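Local coordinates for tail protein, 43 kDa (Neisseria meningitidis MC58, PDB 3D37), which is of unknown function but is probably a structural component of the baseplate of a Mu-like phage tail, at residues R24-S29 and G318-L323; D36-V41 and I67-I72; G71-Q76 and L87-R92. All blocks are in the same frame, centred on the assembly; numbering follows the deposited sequence.

Contact 1: residues R24-S29 and G318-L323; sequences RYDIDS and GRRFML
Over the centre of one face of the Y25 ring lies CB of L323, 3.5 Å from the ring centroid and close to the ring normal, a CH-pi contact. CD2 of L323 touches CE2 of Y25 (3.4 Å), and the carbonyl oxygen of F321 sits at the ring edge, in its plane. The F321 ring has CG2 of I27 at its edge and NE of R319 against one face, offset toward the rim. One face of the R319 guanidinium likewise takes CE2 of F321, while the backbone of D28 lies at its edge. CD of R319 is bent back at chi2 (88°), and the guanidinium end comes near S29; its NH1 gives S29 OG a weak hydrogen bond of 2.8 Å, and its NE is hydrogen-bonded to the carbonyl of W295. The two segments are antiparallel strands joined by six backbone hydrogen bonds, the shortest from R319 N to S29 O at 2.7 Å. They connect a strand of the GpP-like N-terminal region with one of the C-terminal region, both assigned to the phage-barrel clan. Y25, I27, S29, R319, F321 and L323 share one sheet face, where CB of I27 and CB of F321 meet at 4.0 Å. On the other face, M322 SD stands over the centre of the R320 guanidinium, 3.5 Å above its plane. In a salt bridge of 3.2 Å, NH2 of R320 meets D26 OD1 from above the carboxylate plane (52° out of it), while OD1 lies near the guanidinium plane; E332 holds NH1 of the same arginine. R320 is extended from CG to NE, and D28 OD2 packs against its CD at 3.4 Å, while D28 OD1 forms a salt bridge with R334.

Contact 2: residues D36-V41 and I67-I72; sequences DSFDFV and IVMTGI
The strands carrying F38 and M69 cross nearly at a right angle (82°), their axes 8.7 Å apart at closest approach, so that side chains rather than backbone hydrogen bonds make the contact. M69 has the largest buried area of the contact, and meets D36, S37 and F38. Its CG is anti to the backbone N, and the chain stays extended until it bends at chi3 (-67°), which sets CE against the start of segment 36-41. There the methyl meets CB of D36 at 3.5 Å and the carbonyl oxygen of S37 at 3.6 Å. The sulfur approaches F38 at the edge of the ring instead of over a face: SD lies 5.2 Å from the ring centroid, 79° off the normal, and 3.8 Å from CD2. The bond from CA to CB of F38 points toward segment 67-72, and the far end of its ring reaches the backbone of I72, with CZ of F38 3.8 Å from the carbonyl oxygen of I72. D36 is held by its OD1, which accepts from D30 N. M69 also packs on I27 and S29 of strand 24-30, and F38 on C59 and I73; both side chains are buried between the crossing strands. The side chain of I72 leaves its strand away from segment 36-41 and packs on L245 of the second subunit. An edge-on Met-aromatic contact between strands that pass almost orthogonally is consistent with the interior of a small beta barrel, in line with the phage-barrel clan of the GpP-like N-terminal region.

Contact 3: residues G71-Q76 and L87-R92; sequences GIIGSQ and LSLSGR
Q76, L89 and S90 have the most surface buried here. CG of Q76 is anti to the backbone N (chi1 -180°), and the extended chain lies beside L89, pointing the same way, with Q76 OE1 3.5 Å from CD2 of L89. At the tip, Q76 NE2 meets CD1 of L87 at 3.6 Å, while the amide's polar bonds go to the backbones of P52 and L54. The other branch of L89 turns to I73, CD1 to CD1, at 4.1 Å. S90 contributes mainly through its backbone. Its carbonyl oxygen accepts from G74 N at 2.8 Å, in the carbonyl plane and on a lone pair, and from S75 N at 3.1 Å, tilted from that plane; S90 N returns a bond of 2.9 Å to S75 O. Its hydroxyl is hydrogen-bonded to D39 OD2. Farther along, a water bridges I72 and R92, donating to I72 O at 2.7 Å and accepting from R92 N, whose direct bond to I72 O is weak. S75 and Q76 also pair antiparallel with a strand of the second subunit. With G74 and S75 both opposite S90, this is a classic beta bulge within the hairpin of strands 66-81 and 84-93.

Strands 310-324, 24-30, 37-42, 84-93 and 66-81 are successive antiparallel neighbours. Contacts 1 and 3 are edge-to-edge pairings rich in backbone hydrogen bonds, whereas contact 2 passes between crossing strands and has none; its M69 and F38 side chains are buried. Contact 1 has a largely buried face and a partly exposed one that adds a salt bridge, with further charge partners on strand 330-337, and ties together distant parts of the sequence; contact 3 lies farther from the chain centre, joins a local hairpin and reaches the subunit interface. Contact 2 touches both, through D28 N to S37 O and F40 N to L89 O, and shares G71 and I72 with contact 3.

Contact 1: residues R24-S29 and G318-L323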
# COMPACT_ATOMS: atom_id res chain seq x y z
N ARG A 24 -18.82 9.05 1.38
CA ARG A 24 -17.96 9.68 2.36
C ARG A 24 -18.35 11.17 2.55
O ARG A 24 -18.98 11.75 1.70
CB ARG A 24 -16.47 9.44 2.02
CG ARG A 24 -15.88 10.37 1.04
CD ARG A 24 -14.38 10.06 0.76
NE ARG A 24 -14.42 8.98 -0.19
CZ ARG A 24 -14.06 9.04 -1.47
NH1 ARG A 24 -13.51 10.13 -2.01
NH2 ARG A 24 -14.26 7.99 -2.20
N TYR A 25 -18.13 11.69 3.74
CA TYR A 25 -18.31 13.12 3.96
C TYR A 25 -17.47 13.56 5.14
O TYR A 25 -16.99 12.75 5.94
CB TYR A 25 -19.81 13.51 4.15
CG TYR A 25 -20.54 12.73 5.26
CD1 TYR A 25 -20.27 12.96 6.60
CD2 TYR A 25 -21.55 11.81 4.95
CE1 TYR A 25 -20.97 12.31 7.62
CE2 TYR A 25 -22.22 11.07 5.99
CZ TYR A 25 -21.92 11.35 7.29
OH TYR A 25 -22.58 10.71 8.30
N ASP A 26 -17.31 14.88 5.21
CA ASP A 26 -16.63 15.57 6.27
C ASP A 26 -17.40 16.85 6.46
O ASP A 26 -17.52 17.64 5.53
CB ASP A 26 -15.21 15.91 5.86
CG ASP A 26 -14.30 14.69 5.85
OD1 ASP A 26 -13.98 14.11 6.93
OD2 ASP A 26 -13.98 14.25 4.73
N ILE A 27 -17.90 17.09 7.68
CA ILE A 27 -18.67 18.28 8.01
C ILE A 27 -17.98 18.88 9.24
O ILE A 27 -18.02 18.27 10.31
CB ILE A 27 -20.13 17.93 8.29
CG1 ILE A 27 -20.77 17.19 7.11
CG2 ILE A 27 -21.00 19.19 8.67
CD1 ILE A 27 -22.03 16.35 7.55
N ASP A 28 -17.33 20.03 9.04
CA ASP A 28 -16.46 20.59 10.01
C ASP A 28 -16.91 21.95 10.50
O ASP A 28 -17.16 22.86 9.71
CB ASP A 28 -15.01 20.62 9.54
CG ASP A 28 -14.03 20.76 10.73
OD1 ASP A 28 -14.02 21.81 11.39
OD2 ASP A 28 -13.25 19.85 10.97
N SER A 29 -17.17 22.00 11.81
CA SER A 29 -17.51 23.26 12.52
C SER A 29 -16.53 23.56 13.65
O SER A 29 -16.10 22.67 14.37
CB SER A 29 -18.92 23.20 13.10
OG SER A 29 -19.83 22.80 12.12
N GLY A 318 -14.38 22.58 18.43
CA GLY A 318 -14.48 22.13 17.05
C GLY A 318 -14.95 20.71 16.95
O GLY A 318 -14.74 19.90 17.87
N ARG A 319 -15.69 20.41 15.88
CA ARG A 319 -16.14 19.08 15.66
C ARG A 319 -16.35 18.74 14.21
O ARG A 319 -16.82 19.55 13.42
CB ARG A 319 -17.38 18.74 16.51
CG ARG A 319 -18.65 19.25 16.04
CD ARG A 319 -19.39 18.31 15.04
NE ARG A 319 -20.51 19.13 14.66
CZ ARG A 319 -20.61 19.97 13.64
NH1 ARG A 319 -19.70 20.10 12.71
NH2 ARG A 319 -21.69 20.69 13.56
N ARG A 320 -16.02 17.50 13.89
CA ARG A 320 -16.10 17.01 12.53
C ARG A 320 -16.88 15.71 12.46
O ARG A 320 -16.46 14.70 13.00
CB ARG A 320 -14.65 16.91 12.02
CG ARG A 320 -14.33 16.47 10.61
CD ARG A 320 -12.77 16.50 10.52
NE ARG A 320 -12.34 15.67 9.44
CZ ARG A 320 -11.22 14.92 9.40
NH1 ARG A 320 -10.30 14.92 10.39
NH2 ARG A 320 -11.05 14.14 8.32
N PHE A 321 -18.05 15.78 11.82
CA PHE A 321 -18.82 14.63 11.39
C PHE A 321 -18.15 14.01 10.15
O PHE A 321 -17.87 14.69 9.16
CB PHE A 321 -20.28 14.97 11.03
CG PHE A 321 -21.09 15.60 12.13
CD1 PHE A 321 -21.17 15.03 13.40
CD2 PHE A 321 -21.88 16.73 11.86
CE1 PHE A 321 -22.00 15.61 14.42
CE2 PHE A 321 -22.72 17.32 12.87
CZ PHE A 321 -22.79 16.77 14.11
N MET A 322 -17.90 12.72 10.24
CA MET A 322 -17.18 11.99 9.25
C MET A 322 -17.89 10.66 8.88
O MET A 322 -18.45 10.00 9.73
CB MET A 322 -15.77 11.66 9.77
CG MET A 322 -14.94 12.87 10.30
SD MET A 322 -13.20 12.38 10.73
CE MET A 322 -13.52 11.41 12.17
N LEU A 323 -17.85 10.32 7.61
CA LEU A 323 -18.17 9.00 7.10
C LEU A 323 -17.04 8.59 6.18
O LEU A 323 -16.66 9.37 5.32
CB LEU A 323 -19.47 9.00 6.26
CG LEU A 323 -19.95 7.75 5.46
CD1 LEU A 323 -20.26 6.56 6.37
CD2 LEU A 323 -21.13 8.14 4.58

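Contact 2: residues D36-V41 and I67-I72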
# COMPACT_ATOMS: atom_id res chain seq x y z
N ASP A 36 -17.31 27.47 8.59
CA ASP A 36 -17.48 26.02 8.69
C ASP A 36 -17.64 25.47 7.26
O ASP A 36 -18.01 26.19 6.35
CB ASP A 36 -18.70 25.66 9.55
CG ASP A 36 -18.59 26.13 11.01
OD1 ASP A 36 -17.47 26.50 11.50
OD2 ASP A 36 -19.62 26.05 11.70
N SER A 37 -17.28 24.21 7.06
CA SER A 37 -17.26 23.63 5.75
C SER A 37 -17.78 22.19 5.70
O SER A 37 -17.94 21.48 6.70
CB SER A 37 -15.82 23.63 5.21
OG SER A 37 -15.01 22.90 6.06
N PHE A 38 -18.08 21.81 4.49
CA PHE A 38 -18.58 20.50 4.21
C PHE A 38 -18.01 20.00 2.90
O PHE A 38 -17.67 20.77 1.99
CB PHE A 38 -20.12 20.48 4.18
CG PHE A 38 -20.73 21.33 3.11
CD1 PHE A 38 -21.00 20.79 1.84
CD2 PHE A 38 -21.11 22.64 3.37
CE1 PHE A 38 -21.59 21.58 0.82
CE2 PHE A 38 -21.71 23.44 2.34
CZ PHE A 38 -21.94 22.90 1.08
N ASP A 39 -17.95 18.67 2.86
CA ASP A 39 -17.45 17.91 1.75
C ASP A 39 -18.15 16.53 1.65
O ASP A 39 -18.14 15.80 2.61
CB ASP A 39 -15.98 17.75 2.00
CG ASP A 39 -15.23 17.98 0.79
OD1 ASP A 39 -15.12 16.97 0.05
OD2 ASP A 39 -14.83 19.18 0.57
N PHE A 40 -18.77 16.25 0.51
CA PHE A 40 -19.52 15.01 0.25
C PHE A 40 -19.10 14.31 -1.05
O PHE A 40 -18.88 14.98 -2.05
CB PHE A 40 -21.05 15.31 0.16
CG PHE A 40 -21.69 15.70 1.48
CD1 PHE A 40 -22.32 14.75 2.29
CD2 PHE A 40 -21.71 17.05 1.89
CE1 PHE A 40 -22.91 15.13 3.50
CE2 PHE A 40 -22.31 17.42 3.09
CZ PHE A 40 -22.88 16.46 3.90
N VAL A 41 -19.02 12.99 -1.02
CA VAL A 41 -18.70 12.19 -2.19
C VAL A 41 -19.66 10.99 -2.24
O VAL A 41 -19.92 10.35 -1.22
CB VAL A 41 -17.26 11.61 -2.14
CG1 VAL A 41 -17.02 10.76 -3.35
CG2 VAL A 41 -16.21 12.71 -1.97
N ILE A 67 -31.15 20.20 10.71
CA ILE A 67 -30.20 20.99 9.96
C ILE A 67 -28.96 21.23 10.87
O ILE A 67 -29.09 21.71 12.00
CB ILE A 67 -30.80 22.32 9.54
CG1 ILE A 67 -31.90 22.09 8.48
CG2 ILE A 67 -29.71 23.26 9.01
CD1 ILE A 67 -32.90 23.27 8.37
N VAL A 68 -27.78 20.89 10.35
CA VAL A 68 -26.52 21.09 11.07
C VAL A 68 -25.66 22.23 10.48
O VAL A 68 -24.72 22.73 11.13
CB VAL A 68 -25.72 19.72 11.24
CG1 VAL A 68 -26.62 18.65 11.95
CG2 VAL A 68 -25.25 19.12 9.92
N MET A 69 -26.00 22.68 9.28
CA MET A 69 -25.26 23.75 8.60
C MET A 69 -26.09 24.31 7.46
O MET A 69 -26.76 23.55 6.76
CB MET A 69 -23.91 23.23 8.05
CG MET A 69 -22.88 24.31 7.62
SD MET A 69 -21.24 23.57 7.08
CE MET A 69 -20.67 22.91 8.63
N THR A 70 -26.00 25.63 7.28
CA THR A 70 -26.65 26.36 6.22
C THR A 70 -25.54 27.04 5.43
O THR A 70 -24.72 27.73 5.99
CB THR A 70 -27.70 27.41 6.83
OG1 THR A 70 -28.57 26.70 7.72
CG2 THR A 70 -28.54 28.11 5.73
N GLY A 71 -25.50 26.83 4.12
CA GLY A 71 -24.42 27.39 3.32
C GLY A 71 -24.64 27.37 1.82
O GLY A 71 -25.75 27.35 1.35
N ILE A 72 -23.54 27.32 1.09
CA ILE A 72 -23.53 27.48 -0.35
C ILE A 72 -22.55 26.45 -0.87
O ILE A 72 -21.43 26.33 -0.36
CB ILE A 72 -23.09 28.94 -0.82
CG1 ILE A 72 -24.03 30.01 -0.27
CG2 ILE A 72 -23.11 29.10 -2.38
CD1 ILE A 72 -23.71 30.37 1.14

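Contact 3: residues G71-Q76 and L87-R92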
# COMPACT_ATOMS: atom_id res chain seq x y z
N GLY A 71 -25.50 26.83 4.12
CA GLY A 71 -24.42 27.39 3.32
C GLY A 71 -24.64 27.37 1.82
O GLY A 71 -25.75 27.35 1.35
N ILE A 72 -23.54 27.32 1.09
CA ILE A 72 -23.53 27.48 -0.35
C ILE A 72 -22.55 26.45 -0.87
O ILE A 72 -21.43 26.33 -0.36
CB ILE A 72 -23.09 28.94 -0.82
CG1 ILE A 72 -24.03 30.01 -0.27
CG2 ILE A 72 -23.11 29.10 -2.38
CD1 ILE A 72 -23.71 30.37 1.14
N ILE A 73 -22.97 25.71 -1.89
CA ILE A 73 -22.08 24.79 -2.62
C ILE A 73 -21.11 25.66 -3.43
O ILE A 73 -21.51 26.48 -4.29
CB ILE A 73 -22.88 23.83 -3.49
CG1 ILE A 73 -23.81 23.01 -2.57
CG2 ILE A 73 -21.95 22.81 -4.32
CD1 ILE A 73 -24.71 22.13 -3.31
N GLY A 74 -19.83 25.55 -3.08
CA GLY A 74 -18.81 26.31 -3.75
C GLY A 74 -18.26 25.59 -4.95
O GLY A 74 -17.81 26.21 -5.88
N SER A 75 -18.25 24.28 -4.92
CA SER A 75 -17.65 23.55 -5.99
C SER A 75 -18.18 22.14 -6.12
O SER A 75 -18.70 21.54 -5.18
CB SER A 75 -16.12 23.55 -5.88
OG SER A 75 -15.62 22.65 -4.94
N GLN A 76 -18.08 21.64 -7.34
CA GLN A 76 -18.57 20.32 -7.69
C GLN A 76 -17.62 19.64 -8.65
O GLN A 76 -17.14 20.26 -9.59
CB GLN A 76 -20.00 20.45 -8.30
CG GLN A 76 -20.63 19.09 -8.70
CD GLN A 76 -22.10 19.23 -9.16
OE1 GLN A 76 -22.88 20.00 -8.61
NE2 GLN A 76 -22.46 18.48 -10.18
N LEU A 87 -19.09 11.64 -7.81
CA LEU A 87 -19.58 13.01 -7.79
C LEU A 87 -19.24 13.57 -6.41
O LEU A 87 -19.52 12.93 -5.38
CB LEU A 87 -21.09 13.05 -8.03
CG LEU A 87 -21.91 14.26 -7.52
CD1 LEU A 87 -21.60 15.55 -8.23
CD2 LEU A 87 -23.44 14.00 -7.60
N SER A 88 -18.57 14.73 -6.38
CA SER A 88 -18.33 15.43 -5.12
C SER A 88 -18.79 16.86 -5.11
O SER A 88 -18.89 17.50 -6.16
CB SER A 88 -16.89 15.30 -4.65
OG SER A 88 -16.02 15.89 -5.56
N LEU A 89 -19.14 17.31 -3.90
CA LEU A 89 -19.62 18.68 -3.59
C LEU A 89 -18.85 19.22 -2.37
O LEU A 89 -18.68 18.48 -1.38
CB LEU A 89 -21.10 18.67 -3.15
CG LEU A 89 -22.15 18.03 -4.02
CD1 LEU A 89 -23.49 18.25 -3.36
CD2 LEU A 89 -22.13 18.63 -5.44
N SER A 90 -18.44 20.48 -2.44
CA SER A 90 -17.92 21.17 -1.27
C SER A 90 -18.54 22.52 -1.15
O SER A 90 -19.01 23.10 -2.12
CB SER A 90 -16.40 21.38 -1.29
OG SER A 90 -15.80 20.25 -1.72
N GLY A 91 -18.41 23.03 0.04
CA GLY A 91 -18.88 24.34 0.35
C GLY A 91 -18.58 24.79 1.75
O GLY A 91 -17.86 24.13 2.55
N ARG A 92 -19.09 25.97 2.00
CA ARG A 92 -18.90 26.67 3.27
C ARG A 92 -20.23 27.17 3.79
O ARG A 92 -21.19 27.26 3.03
CB ARG A 92 -17.95 27.84 3.07
CG ARG A 92 -16.51 27.38 2.71
CD ARG A 92 -15.63 28.59 2.49
NE ARG A 92 -16.17 29.36 1.38
CZ ARG A 92 -15.86 30.60 1.05
NH1 ARG A 92 -15.03 31.33 1.79
NH2 ARG A 92 -16.48 31.14 -0.00
O HOH W 1 -19.42 28.10 -0.35